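Long-range contacts in insecticidal crystal protein Cry7Cal (Bacillus thuringiensis, PDB 5ZI1), which is the three-domain toxin part of a crystal protein active against locusts, and probably acts by binding gut receptors and forming membrane pores: residues 18-23 / 44-49; 252-257 / 447-452; 303-308 / 341-346; 482-487 / 495-500; 522-527 / 562-567. All coordinates share one frame; numbering follows the deposited sequence.

Contact 1: 18-23 / 44-49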
# COMPACT_ATOMS: atom_id res chain seq x y z
N ILE A 18 -2.30 9.64 4.14
CA ILE A 18 -2.51 8.44 4.94
C ILE A 18 -3.93 8.43 5.50
O ILE A 18 -4.64 7.42 5.44
CB ILE A 18 -1.46 8.34 6.05
CG1 ILE A 18 -0.06 8.19 5.46
CG2 ILE A 18 -1.77 7.18 6.95
CD1 ILE A 18 0.40 6.76 5.33
N SER A 19 -4.37 9.58 6.03
CA SER A 19 -5.69 9.66 6.63
C SER A 19 -6.79 9.40 5.61
O SER A 19 -7.74 8.67 5.89
CB SER A 19 -5.88 11.02 7.30
OG SER A 19 -4.75 11.34 8.10
N ILE A 20 -6.67 9.99 4.40
CA ILE A 20 -7.67 9.77 3.36
C ILE A 20 -7.83 8.29 3.08
O ILE A 20 -8.94 7.75 3.12
CB ILE A 20 -7.30 10.52 2.07
CG1 ILE A 20 -7.32 12.03 2.30
CG2 ILE A 20 -8.26 10.08 0.93
CD1 ILE A 20 -6.39 12.78 1.38
N ILE A 21 -6.71 7.61 2.80
CA ILE A 21 -6.74 6.18 2.53
C ILE A 21 -7.45 5.45 3.66
O ILE A 21 -8.40 4.68 3.44
CB ILE A 21 -5.32 5.64 2.34
CG1 ILE A 21 -4.62 6.36 1.19
CG2 ILE A 21 -5.31 4.12 2.17
CD1 ILE A 21 -5.01 5.91 -0.14
N ARG A 22 -7.00 5.71 4.88
CA ARG A 22 -7.54 5.04 6.05
C ARG A 22 -9.04 5.27 6.16
O ARG A 22 -9.81 4.34 6.43
CB ARG A 22 -6.83 5.56 7.31
CG ARG A 22 -7.33 4.99 8.61
CD ARG A 22 -6.99 5.95 9.72
NE ARG A 22 -7.96 7.04 9.75
CZ ARG A 22 -7.65 8.32 9.93
NH1 ARG A 22 -6.38 8.68 10.08
NH2 ARG A 22 -8.62 9.23 9.93
N THR A 23 -9.47 6.51 5.97
CA THR A 23 -10.90 6.82 6.00
C THR A 23 -11.68 5.96 5.01
O THR A 23 -12.71 5.39 5.36
CB THR A 23 -11.10 8.30 5.73
OG1 THR A 23 -10.21 9.03 6.57
CG2 THR A 23 -12.54 8.70 6.00
N LEU A 44 -14.62 15.83 2.91
CA LEU A 44 -14.43 17.19 2.43
C LEU A 44 -13.53 17.98 3.36
O LEU A 44 -12.73 18.80 2.88
CB LEU A 44 -15.76 17.90 2.22
CG LEU A 44 -16.74 17.26 1.24
CD1 LEU A 44 -18.08 17.12 1.89
CD2 LEU A 44 -16.84 18.10 -0.01
N ARG A 45 -13.60 17.75 4.67
CA ARG A 45 -12.69 18.46 5.56
C ARG A 45 -11.24 18.04 5.32
O ARG A 45 -10.34 18.88 5.36
CB ARG A 45 -13.09 18.24 7.02
CG ARG A 45 -14.24 19.14 7.42
CD ARG A 45 -14.99 18.62 8.62
NE ARG A 45 -16.24 19.35 8.82
CZ ARG A 45 -17.13 19.07 9.78
NH1 ARG A 45 -16.89 18.07 10.63
NH2 ARG A 45 -18.24 19.79 9.90
N LEU A 46 -11.01 16.76 5.04
CA LEU A 46 -9.64 16.31 4.78
C LEU A 46 -9.11 16.90 3.49
O LEU A 46 -8.00 17.44 3.46
CB LEU A 46 -9.56 14.80 4.73
CG LEU A 46 -9.48 14.12 6.09
CD1 LEU A 46 -9.58 12.61 5.92
CD2 LEU A 46 -8.16 14.54 6.77
N LEU A 47 -9.89 16.80 2.41
CA LEU A 47 -9.41 17.17 1.08
C LEU A 47 -9.43 18.68 0.86
O LEU A 47 -8.62 19.20 0.09
CB LEU A 47 -10.23 16.45 0.00
CG LEU A 47 -9.92 14.97 -0.25
CD1 LEU A 47 -10.93 14.30 -1.20
CD2 LEU A 47 -8.52 14.83 -0.80
N TRP A 48 -10.37 19.38 1.49
CA TRP A 48 -10.45 20.83 1.39
C TRP A 48 -10.50 21.42 2.80
O TRP A 48 -11.56 21.90 3.24
CB TRP A 48 -11.68 21.27 0.60
CG TRP A 48 -11.66 20.99 -0.86
CD1 TRP A 48 -11.13 21.77 -1.84
CD2 TRP A 48 -12.24 19.86 -1.53
NE1 TRP A 48 -11.33 21.20 -3.08
CE2 TRP A 48 -12.01 20.02 -2.91
CE3 TRP A 48 -12.92 18.72 -1.09
CZ2 TRP A 48 -12.44 19.09 -3.85
CZ3 TRP A 48 -13.35 17.79 -2.03
CH2 TRP A 48 -13.10 17.98 -3.39
N PRO A 49 -9.38 21.40 3.52
CA PRO A 49 -9.36 21.98 4.88
C PRO A 49 -9.79 23.44 4.83
O PRO A 49 -9.31 24.22 4.00
CB PRO A 49 -7.90 21.84 5.32
CG PRO A 49 -7.31 20.80 4.43
CD PRO A 49 -8.06 20.91 3.11

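Contact 2: 252-257 / 447-452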
# COMPACT_ATOMS: atom_id res chain seq x y z
N GLN A 252 5.25 -3.42 0.70
CA GLN A 252 6.34 -2.95 1.56
C GLN A 252 7.03 -1.76 0.90
O GLN A 252 7.42 -1.84 -0.26
CB GLN A 252 7.34 -4.08 1.80
CG GLN A 252 8.58 -3.72 2.66
CD GLN A 252 9.46 -4.94 2.89
OE1 GLN A 252 9.50 -5.49 3.99
NE2 GLN A 252 10.15 -5.39 1.85
N ILE A 253 7.19 -0.67 1.65
CA ILE A 253 7.91 0.49 1.14
C ILE A 253 9.10 0.82 2.04
O ILE A 253 9.14 0.44 3.22
CB ILE A 253 7.00 1.71 0.98
CG1 ILE A 253 6.32 2.03 2.29
CG2 ILE A 253 6.00 1.48 -0.17
CD1 ILE A 253 5.19 3.04 2.09
N PHE A 254 10.07 1.53 1.46
CA PHE A 254 11.34 1.82 2.13
C PHE A 254 11.55 3.31 2.30
O PHE A 254 11.36 4.08 1.35
CB PHE A 254 12.51 1.21 1.36
CG PHE A 254 12.60 -0.28 1.51
CD1 PHE A 254 11.74 -1.13 0.79
CD2 PHE A 254 13.50 -0.85 2.42
CE1 PHE A 254 11.80 -2.50 0.92
CE2 PHE A 254 13.57 -2.23 2.57
CZ PHE A 254 12.70 -3.06 1.82
N THR A 255 11.93 3.70 3.52
CA THR A 255 12.34 5.06 3.83
C THR A 255 13.73 5.32 3.26
O THR A 255 14.43 4.40 2.82
CB THR A 255 12.32 5.31 5.35
OG1 THR A 255 12.92 4.20 6.04
CG2 THR A 255 10.89 5.51 5.88
N ASP A 256 14.13 6.60 3.24
CA ASP A 256 15.40 6.95 2.62
C ASP A 256 16.55 6.23 3.32
O ASP A 256 16.49 5.96 4.52
CB ASP A 256 15.65 8.46 2.67
CG ASP A 256 14.63 9.24 1.87
OD1 ASP A 256 13.87 8.61 1.08
OD2 ASP A 256 14.59 10.49 2.01
N PRO A 257 17.61 5.88 2.58
CA PRO A 257 18.73 5.17 3.23
C PRO A 257 19.32 6.00 4.36
O PRO A 257 19.33 7.24 4.32
CB PRO A 257 19.73 4.96 2.08
CG PRO A 257 18.81 4.95 0.80
CD PRO A 257 17.78 6.01 1.12
N ILE A 447 25.35 1.04 4.98
CA ILE A 447 24.28 2.02 4.83
C ILE A 447 22.95 1.28 4.84
O ILE A 447 22.55 0.73 3.81
CB ILE A 447 24.43 2.85 3.55
CG1 ILE A 447 25.79 3.55 3.50
CG2 ILE A 447 23.33 3.88 3.45
CD1 ILE A 447 25.98 4.32 2.22
N PRO A 448 22.24 1.23 5.96
CA PRO A 448 21.01 0.43 6.03
C PRO A 448 19.82 1.16 5.43
O PRO A 448 19.81 2.39 5.29
CB PRO A 448 20.81 0.23 7.53
CG PRO A 448 21.84 1.15 8.21
CD PRO A 448 22.43 2.02 7.18
N VAL A 449 18.81 0.39 5.04
CA VAL A 449 17.57 0.98 4.56
C VAL A 449 16.42 0.26 5.24
O VAL A 449 16.40 -0.98 5.29
CB VAL A 449 17.43 0.89 3.03
CG1 VAL A 449 16.34 1.83 2.55
CG2 VAL A 449 18.73 1.20 2.34
N LEU A 450 15.48 1.02 5.78
CA LEU A 450 14.39 0.46 6.57
C LEU A 450 13.15 0.23 5.70
O LEU A 450 12.78 1.09 4.88
CB LEU A 450 14.09 1.39 7.76
CG LEU A 450 15.24 1.70 8.75
CD1 LEU A 450 14.75 2.54 9.92
CD2 LEU A 450 15.93 0.44 9.28
N GLY A 451 12.54 -0.94 5.87
CA GLY A 451 11.33 -1.31 5.15
C GLY A 451 10.15 -1.40 6.11
O GLY A 451 10.30 -1.88 7.24
N TRP A 452 9.00 -0.92 5.64
CA TRP A 452 7.77 -0.77 6.42
C TRP A 452 6.60 -1.45 5.72
O TRP A 452 6.50 -1.42 4.48
CB TRP A 452 7.45 0.72 6.61
CG TRP A 452 8.60 1.50 7.15
CD1 TRP A 452 9.65 1.99 6.46
CD2 TRP A 452 8.81 1.86 8.53
NE1 TRP A 452 10.52 2.65 7.31
CE2 TRP A 452 10.02 2.58 8.59
CE3 TRP A 452 8.09 1.65 9.70
CZ2 TRP A 452 10.53 3.10 9.79
CZ3 TRP A 452 8.60 2.17 10.90
CH2 TRP A 452 9.81 2.88 10.93
O HOH W 1 15.43 4.20 6.11

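Contact 3: 303-308 / 341-346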
# COMPACT_ATOMS: atom_id res chain seq x y z
N ALA A 303 29.02 -4.69 14.63
CA ALA A 303 29.73 -3.46 14.34
C ALA A 303 31.13 -3.53 14.92
O ALA A 303 31.42 -4.32 15.83
CB ALA A 303 28.97 -2.25 14.87
N ARG A 304 32.01 -2.70 14.36
CA ARG A 304 33.38 -2.61 14.84
C ARG A 304 33.77 -1.14 14.85
O ARG A 304 33.14 -0.31 14.20
CB ARG A 304 34.36 -3.42 13.97
CG ARG A 304 34.64 -2.81 12.62
CD ARG A 304 35.55 -3.71 11.80
NE ARG A 304 35.61 -3.28 10.41
CZ ARG A 304 36.61 -2.60 9.87
NH1 ARG A 304 36.54 -2.24 8.59
NH2 ARG A 304 37.68 -2.29 10.59
N VAL A 305 34.82 -0.84 15.62
CA VAL A 305 35.33 0.51 15.84
C VAL A 305 36.52 0.75 14.94
O VAL A 305 37.41 -0.11 14.82
CB VAL A 305 35.72 0.71 17.32
CG1 VAL A 305 36.19 2.13 17.57
CG2 VAL A 305 34.56 0.35 18.24
N VAL A 306 36.55 1.91 14.30
CA VAL A 306 37.69 2.31 13.48
C VAL A 306 38.13 3.68 13.96
O VAL A 306 37.34 4.45 14.51
CB VAL A 306 37.36 2.34 11.97
CG1 VAL A 306 37.03 0.94 11.48
CG2 VAL A 306 36.22 3.30 11.71
N GLU A 307 39.40 3.99 13.72
CA GLU A 307 40.02 5.24 14.18
C GLU A 307 40.90 5.84 13.09
O GLU A 307 42.13 5.87 13.20
CB GLU A 307 40.81 4.99 15.47
CG GLU A 307 41.25 6.23 16.20
CD GLU A 307 41.50 6.00 17.69
OE1 GLU A 307 41.32 6.94 18.49
OE2 GLU A 307 41.88 4.87 18.08
N PRO A 308 40.30 6.33 11.99
CA PRO A 308 41.09 6.98 10.94
C PRO A 308 41.62 8.33 11.39
O PRO A 308 42.66 8.81 10.91
CB PRO A 308 40.08 7.16 9.79
CG PRO A 308 38.76 7.18 10.46
CD PRO A 308 38.88 6.22 11.60
N SER A 341 33.96 -8.03 13.95
CA SER A 341 33.06 -7.25 14.79
C SER A 341 33.40 -7.47 16.25
O SER A 341 33.74 -8.58 16.67
CB SER A 341 31.61 -7.64 14.53
OG SER A 341 31.40 -8.97 14.96
N THR A 342 33.29 -6.40 17.03
CA THR A 342 33.47 -6.44 18.48
C THR A 342 32.21 -5.98 19.21
O THR A 342 32.21 -5.91 20.44
CB THR A 342 34.65 -5.54 18.90
OG1 THR A 342 34.41 -4.20 18.46
CG2 THR A 342 35.95 -6.02 18.29
N LEU A 343 31.15 -5.66 18.46
CA LEU A 343 29.93 -5.10 19.02
C LEU A 343 28.74 -5.78 18.36
O LEU A 343 28.82 -6.21 17.20
CB LEU A 343 29.83 -3.58 18.81
CG LEU A 343 31.04 -2.72 19.20
CD1 LEU A 343 31.00 -1.36 18.51
CD2 LEU A 343 31.13 -2.55 20.73
N SER A 344 27.65 -5.86 19.11
CA SER A 344 26.49 -6.64 18.72
C SER A 344 25.28 -6.13 19.47
O SER A 344 25.36 -5.86 20.67
CB SER A 344 26.70 -8.13 19.00
OG SER A 344 25.52 -8.86 18.75
N HIS A 345 24.15 -6.01 18.77
CA HIS A 345 22.89 -5.75 19.44
C HIS A 345 21.79 -6.52 18.75
O HIS A 345 21.76 -6.62 17.52
CB HIS A 345 22.55 -4.26 19.47
CG HIS A 345 21.43 -3.92 20.41
ND1 HIS A 345 20.09 -4.08 20.08
CD2 HIS A 345 21.44 -3.46 21.69
CE1 HIS A 345 19.34 -3.71 21.10
NE2 HIS A 345 20.14 -3.33 22.09
N THR A 346 20.90 -7.09 19.54
CA THR A 346 19.76 -7.83 19.01
C THR A 346 18.49 -7.15 19.50
O THR A 346 18.28 -7.02 20.71
CB THR A 346 19.81 -9.30 19.42
OG1 THR A 346 21.00 -9.90 18.91
CG2 THR A 346 18.61 -10.05 18.85
O HOH W 2 36.17 -2.93 17.12

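Contact 4: 482-487 / 495-500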
# COMPACT_ATOMS: atom_id res chain seq x y z
N ALA A 482 7.05 -25.54 -6.81
CA ALA A 482 7.23 -25.17 -8.20
C ALA A 482 5.89 -24.74 -8.76
O ALA A 482 4.83 -25.04 -8.20
CB ALA A 482 7.82 -26.32 -9.03
N GLY A 483 5.95 -24.00 -9.86
CA GLY A 483 4.76 -23.53 -10.53
C GLY A 483 4.02 -22.40 -9.84
O GLY A 483 3.00 -21.95 -10.36
N VAL A 484 4.51 -21.92 -8.69
CA VAL A 484 3.89 -20.83 -7.95
C VAL A 484 4.95 -19.78 -7.67
O VAL A 484 5.93 -20.05 -6.97
CB VAL A 484 3.27 -21.30 -6.63
CG1 VAL A 484 2.56 -20.13 -5.98
CG2 VAL A 484 2.33 -22.48 -6.87
N GLU A 485 4.72 -18.57 -8.17
CA GLU A 485 5.64 -17.46 -8.01
C GLU A 485 4.88 -16.27 -7.44
O GLU A 485 3.66 -16.17 -7.56
CB GLU A 485 6.29 -17.09 -9.34
CG GLU A 485 7.62 -16.37 -9.22
CD GLU A 485 8.15 -15.85 -10.56
OE1 GLU A 485 7.57 -16.21 -11.62
OE2 GLU A 485 9.14 -15.08 -10.55
N ILE A 486 5.60 -15.37 -6.79
CA ILE A 486 5.02 -14.16 -6.23
C ILE A 486 5.62 -12.99 -6.99
O ILE A 486 6.84 -12.93 -7.19
CB ILE A 486 5.29 -14.08 -4.71
CG1 ILE A 486 4.73 -15.34 -4.07
CG2 ILE A 486 4.64 -12.84 -4.09
CD1 ILE A 486 4.99 -15.44 -2.62
N ILE A 487 4.76 -12.11 -7.49
CA ILE A 487 5.16 -11.11 -8.48
C ILE A 487 4.55 -9.78 -8.08
O ILE A 487 3.58 -9.72 -7.32
CB ILE A 487 4.74 -11.48 -9.92
CG1 ILE A 487 3.23 -11.30 -10.10
CG2 ILE A 487 5.13 -12.92 -10.29
CD1 ILE A 487 2.79 -11.52 -11.50
N PRO A 495 1.61 -7.64 -3.55
CA PRO A 495 1.93 -8.64 -4.57
C PRO A 495 0.82 -9.68 -4.69
O PRO A 495 -0.12 -9.73 -3.89
CB PRO A 495 3.24 -9.26 -4.08
CG PRO A 495 3.32 -8.91 -2.65
CD PRO A 495 2.58 -7.65 -2.44
N ILE A 496 0.93 -10.51 -5.73
CA ILE A 496 -0.08 -11.48 -6.10
C ILE A 496 0.61 -12.80 -6.43
O ILE A 496 1.83 -12.85 -6.59
CB ILE A 496 -0.95 -11.01 -7.29
CG1 ILE A 496 -0.09 -10.85 -8.55
CG2 ILE A 496 -1.69 -9.72 -6.95
CD1 ILE A 496 -0.88 -10.41 -9.75
N LEU A 497 -0.17 -13.87 -6.51
CA LEU A 497 0.36 -15.18 -6.89
C LEU A 497 0.24 -15.40 -8.39
O LEU A 497 -0.79 -15.08 -9.00
CB LEU A 497 -0.38 -16.30 -6.16
CG LEU A 497 -0.22 -16.41 -4.64
CD1 LEU A 497 -0.32 -17.85 -4.18
CD2 LEU A 497 1.09 -15.80 -4.20
N LYS A 498 1.29 -15.97 -8.98
CA LYS A 498 1.29 -16.37 -10.39
C LYS A 498 1.49 -17.88 -10.47
O LYS A 498 2.57 -18.39 -10.17
CB LYS A 498 2.39 -15.64 -11.15
CG LYS A 498 2.40 -15.95 -12.63
CD LYS A 498 3.50 -15.17 -13.31
CE LYS A 498 4.71 -16.05 -13.59
NZ LYS A 498 4.79 -16.41 -15.05
N ILE A 499 0.45 -18.58 -10.91
CA ILE A 499 0.49 -20.04 -11.03
C ILE A 499 0.59 -20.41 -12.51
O ILE A 499 -0.22 -19.95 -13.33
CB ILE A 499 -0.76 -20.68 -10.40
CG1 ILE A 499 -1.03 -20.07 -9.02
CG2 ILE A 499 -0.61 -22.20 -10.29
CD1 ILE A 499 -2.46 -20.23 -8.59
N VAL A 500 1.58 -21.23 -12.84
CA VAL A 500 1.72 -21.83 -14.16
C VAL A 500 1.46 -23.33 -14.02
O VAL A 500 2.22 -24.04 -13.34
CB VAL A 500 3.10 -21.56 -14.77
CG1 VAL A 500 3.16 -22.11 -16.17
CG2 VAL A 500 3.42 -20.06 -14.75
O HOH W 3 7.02 -18.05 -14.05

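Contact 5: 522-527 / 562-567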
# COMPACT_ATOMS: atom_id res chain seq x y z
N ILE A 522 -19.47 -20.13 5.15
CA ILE A 522 -18.76 -19.26 4.23
C ILE A 522 -19.11 -19.56 2.77
O ILE A 522 -19.53 -20.66 2.41
CB ILE A 522 -17.23 -19.36 4.42
CG1 ILE A 522 -16.80 -20.84 4.28
CG2 ILE A 522 -16.79 -18.68 5.76
CD1 ILE A 522 -15.28 -21.07 4.25
N LYS A 523 -18.90 -18.54 1.94
CA LYS A 523 -18.61 -18.70 0.52
C LYS A 523 -17.21 -18.13 0.34
O LYS A 523 -16.87 -17.12 0.98
CB LYS A 523 -19.63 -17.93 -0.32
CG LYS A 523 -20.81 -18.75 -0.75
CD LYS A 523 -21.49 -18.13 -1.95
CE LYS A 523 -22.27 -16.91 -1.51
NZ LYS A 523 -23.12 -16.45 -2.63
N VAL A 524 -16.40 -18.76 -0.50
CA VAL A 524 -15.08 -18.25 -0.84
C VAL A 524 -15.12 -17.72 -2.27
O VAL A 524 -15.36 -18.47 -3.22
CB VAL A 524 -14.00 -19.34 -0.69
CG1 VAL A 524 -12.66 -18.89 -1.25
CG2 VAL A 524 -13.84 -19.72 0.77
N ARG A 525 -14.88 -16.42 -2.42
CA ARG A 525 -14.79 -15.77 -3.71
C ARG A 525 -13.35 -15.37 -3.96
O ARG A 525 -12.78 -14.57 -3.20
CB ARG A 525 -15.71 -14.56 -3.76
CG ARG A 525 -15.81 -13.90 -5.13
CD ARG A 525 -16.93 -12.88 -5.12
NE ARG A 525 -16.61 -11.74 -4.28
CZ ARG A 525 -17.47 -10.77 -3.95
NH1 ARG A 525 -18.71 -10.81 -4.39
NH2 ARG A 525 -17.08 -9.76 -3.19
N VAL A 526 -12.75 -15.94 -4.98
CA VAL A 526 -11.40 -15.61 -5.40
C VAL A 526 -11.46 -14.52 -6.47
O VAL A 526 -12.27 -14.58 -7.40
CB VAL A 526 -10.67 -16.85 -5.92
CG1 VAL A 526 -9.32 -16.46 -6.47
CG2 VAL A 526 -10.56 -17.88 -4.81
N ARG A 527 -10.62 -13.50 -6.31
CA ARG A 527 -10.41 -12.49 -7.34
C ARG A 527 -9.16 -12.91 -8.11
O ARG A 527 -8.06 -12.89 -7.55
CB ARG A 527 -10.27 -11.11 -6.72
CG ARG A 527 -9.90 -10.01 -7.69
CD ARG A 527 -10.08 -8.65 -7.06
NE ARG A 527 -10.25 -7.62 -8.09
CZ ARG A 527 -9.25 -6.97 -8.68
NH1 ARG A 527 -7.99 -7.25 -8.37
NH2 ARG A 527 -9.52 -6.05 -9.60
N LEU A 562 -14.64 -15.53 -8.96
CA LEU A 562 -14.95 -16.94 -9.03
C LEU A 562 -15.41 -17.36 -7.65
O LEU A 562 -14.64 -17.29 -6.69
CB LEU A 562 -13.71 -17.73 -9.46
CG LEU A 562 -13.76 -19.25 -9.40
CD1 LEU A 562 -12.67 -19.71 -10.25
CD2 LEU A 562 -13.48 -19.83 -7.99
N THR A 563 -16.64 -17.84 -7.55
CA THR A 563 -17.23 -18.14 -6.26
C THR A 563 -17.29 -19.64 -6.02
O THR A 563 -17.77 -20.39 -6.88
CB THR A 563 -18.62 -17.51 -6.17
OG1 THR A 563 -18.50 -16.11 -6.43
CG2 THR A 563 -19.24 -17.72 -4.80
N MET A 564 -16.80 -20.07 -4.85
CA MET A 564 -16.90 -21.45 -4.43
C MET A 564 -17.82 -21.52 -3.22
O MET A 564 -17.67 -20.74 -2.28
CB MET A 564 -15.52 -22.02 -4.11
CG MET A 564 -14.66 -22.21 -5.33
SD MET A 564 -12.94 -22.47 -4.91
CE MET A 564 -12.59 -20.84 -4.28
N GLY A 565 -18.75 -22.47 -3.24
CA GLY A 565 -19.78 -22.54 -2.24
C GLY A 565 -21.13 -22.06 -2.69
O GLY A 565 -21.99 -21.80 -1.84
N ASN A 566 -21.35 -21.93 -4.00
CA ASN A 566 -22.69 -21.61 -4.49
C ASN A 566 -23.59 -22.84 -4.47
O ASN A 566 -24.80 -22.70 -4.25
CB ASN A 566 -22.60 -21.03 -5.90
CG ASN A 566 -22.28 -19.54 -5.90
OD1 ASN A 566 -22.59 -18.82 -4.95
ND2 ASN A 566 -21.68 -19.06 -6.99
N ASP A 567 -23.04 -24.04 -4.69
CA ASP A 567 -23.83 -25.26 -4.57
C ASP A 567 -24.25 -25.49 -3.11
O ASP A 567 -25.45 -25.57 -2.81
CB ASP A 567 -23.06 -26.46 -5.13
CG ASP A 567 -22.69 -26.30 -6.61
OD1 ASP A 567 -23.24 -25.40 -7.28
OD2 ASP A 567 -21.85 -27.09 -7.11

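Contact 1: 18-23 / 44-49
Leu-46 and Leu-47 of 44-49 meet Ser-19, Ile-20 and Thr-23 of 18-23, a helix-to-helix contact made mostly of aliphatic groups. Two apolar touches carry it. CD1 of Ile-20 reaches CD2 of Leu-47 at 3.7 Å, the two side chains crossing at about a right angle. Ile-20 CG1 lies anti to its carbonyl carbon (chi1 -65°), beside the backbone N, and CD1 continues from it to the neighbouring helix. Leu-46, whose side chain starts toward 18-23, splits its two methyls. CD1 goes to Ile-20, 4.3 Å from CG1 of that residue, and CD2 comes 4.2 Å from CB of Ser-19.

The polar element is internal to 18-23. The hydroxyl of Thr-23 donates to Ser-19 O over 2.6 Å from OG1, coming from above the carbonyl plane, while Thr-23 N donates to the same oxygen, so this carbonyl is gripped twice. With the Thr-23 hydroxyl turned back on the helix, OG1 also touches the methyl CD1 of Leu-46 at 3.7 Å. Ser-19 OG is likewise taken up within its helix, by Phe-15 O.

The pair belongs to the alpha-helical N-terminal domain, the bundle associated with pore formation in this toxin family. Helix 141-165 closes one side, its Gln-146 touching both Ile-20 and Leu-47, and helix 73-101 packs against Leu-44 and Trp-48.

Contact 2: 252-257 / 447-452
Residues 252-254 and 448-452 pair as antiparallel strands whose axes approach to 4.5 Å at 151°. Ile-253 and Trp-452 form the hydrogen-bonded pair, with Ile-253 N to Trp-452 O at 3.0 Å and Trp-452 N to Ile-253 O at 2.8 Å. Phe-254 and Gly-451 are the following non-hydrogen-bonded pair, and Thr-255 N donates to Leu-450 O.

The ring of Phe-254 lies across Gly-451, whose CA sits over one face, displaced toward the rim and 3.7 Å from the ring centroid, a CH-pi contact. Gly-451 has no side chain to hold the phenyl off, and the ring settles directly on its backbone. Val-449 adds CG1 at 3.9 Å from Phe-254 CD2 and lays CG2 alongside Pro-257, which also meets CG2 of Ile-447.

On the face bearing Ile-253, the indole of Trp-452 presents its edge to Thr-255. NE1 donates to Thr-255 OG1 at 3.1 Å, nearly straight at 166° and close to the ring plane. Thr-255 OG1 stands between its backbone N and carbonyl carbon (chi1 44°), and from there it also binds a water that donates to Asp-256 O and accepts from Leu-450 N.

Within the middle domain, 448-454 is the central strand of a three-stranded sheet, between 252-254 and 430-437. Helix 208-227 of the N-terminal domain covers Ile-253 and Pro-257, and its Arg-217 and Arg-220 form salt bridges with Asp-256.

Contact 3: 303-308 / 341-346
Leu-343 and Val-305 cross obliquely, CD1 of the leucine 4.0 Å from CG2 of the valine. The leucine CG lies anti to its carbonyl carbon (chi1 -50°), and its CB and CG pass close by Ala-303 O on the way to Val-305. On the same face the methyl of Ala-303 stands beside the root of the leucine, CB to CB 4.2 Å. One residue along, CB of Arg-304 meets the backbone of Ser-341 at its CA, while the rest of the arginine leads away from 341-346.

These side chains flank a classic beta bulge. Thr-342 and Leu-343 both face Ala-303, whose carbonyl oxygen takes Thr-342 N at 3.0 Å and, through a weak bond, Leu-343 N. Ala-303 N returns a bond of 3.0 Å to Leu-343 O, the donor standing well above that carbonyl plane. The bulge opens 343-348, an outermost strand edging 294-306 in one antiparallel sheet of the beta-prism middle domain of three-domain Cry toxins.

A water links the two segments beyond the bulge, accepting from Val-305 N at 2.9 Å and lying 2.6 Å from Thr-342 OG1. Ser-341 turns its hydroxyl to Ser-338 O, and Leu-343 touches Ala-313 of strand 312-324.

Contact 4: 482-487 / 495-500
Strands 484-487 and 496-500 run antiparallel at 146°, tied by five backbone bonds, the shortest from Lys-498 N to Glu-485 O at 2.8 Å.

On the face of Ile-486 and Leu-497 the two side chains lie side by side, pointing the same way, with CG1 of the isoleucine 3.7 Å from CD2 of the leucine. Leucine CD1 goes the other way, to CG1 of Val-484, while CG2 of Ile-486 meets CB of Pro-495 at 3.8 Å.

The other face mixes apolar and charged groups. Ile-487 and Ile-496 meet at a slant, CG1 to CG1 at 3.7 Å. The methyls of Ile-487 also meet the aliphatic part of Lys-498, at about a right angle. Glu-485 runs beside that lysine, but OE1 and NZ stay 4.4 Å apart, beyond a salt bridge; a water donates to OE1 and accepts weakly from NZ. Lys-498, extended as far as CD, bends at chi3 (102°), which sets its CE 3.5 Å from Glu-485 OE1.

The arrangement is a beta hairpin of the C-terminal domain, whose second strand also pairs with 589-599 in the beta-sandwich expected of this toxin family.

Contact 5: 522-527 / 562-567
This is an antiparallel strand pairing in the C-terminal domain, joining 521-530 to 560-571 within a mixed sheet. Val-524 pairs with Met-564 and Val-526 with Leu-562, each through two backbone bonds; the shortest, Met-564 N to Val-524 O, is 2.7 Å and straight at 170°. Arg-525 and Thr-563 form the non-hydrogen-bonded pair between them.

On the valine face, the methionine chain bends at chi3 (-68°), which sets CE against both valines at once, touching the two from one side. That methyl is 3.6 Å from CG1 of Val-524 and equally 3.6 Å from CG2 of Val-526.

The opposite face is polar. The aliphatic part of Arg-525 passes Thr-563, CG lying 3.7 Å from OG1, while its guanidinium leads away to a salt bridge with Glu-596. Lys-523 lays CD against CG2 of Thr-563 at 3.7 Å and bends on to Asn-566, where NZ makes a weak bond of 3.4 Å to OD1. Gly-565, at a positive phi of 104°, begins the break in strand 560-571; pairing resumes where Ile-522 bonds Gly-570. Lys-523 CG lies 3.4 Å from the carbonyl O of Gly-565.

Strand 521-530 is flanked on its other side by 589-599, bonded to Lys-523 and Arg-525. Against the valine face lie strand 534-538, with Met-536 and Phe-538 meeting these apolar side chains, and strand 545-547, whose Phe-547 touches Leu-562.

Contacts 1 and 2 are buried, contacts 4 and 5 partly so, and contact 3 lies at the surface, its centre about 36 Å from the centre of the chain. Contact 1 alone joins helices, by aliphatic packing; the others are antiparallel strand pairings held by backbone bonds. Contacts 2 and 3 share the middle domain but lie in different sheets, the first with an aromatic ring and an indole bond, the second with a bulge and a water. Contacts 4 and 5 reach the same sheet of the C-terminal domain, each with one apolar face; the other carries charged side chains, mixed with isoleucines in contact 4. The centres of contacts 3 and 5 are about 55 Å apart.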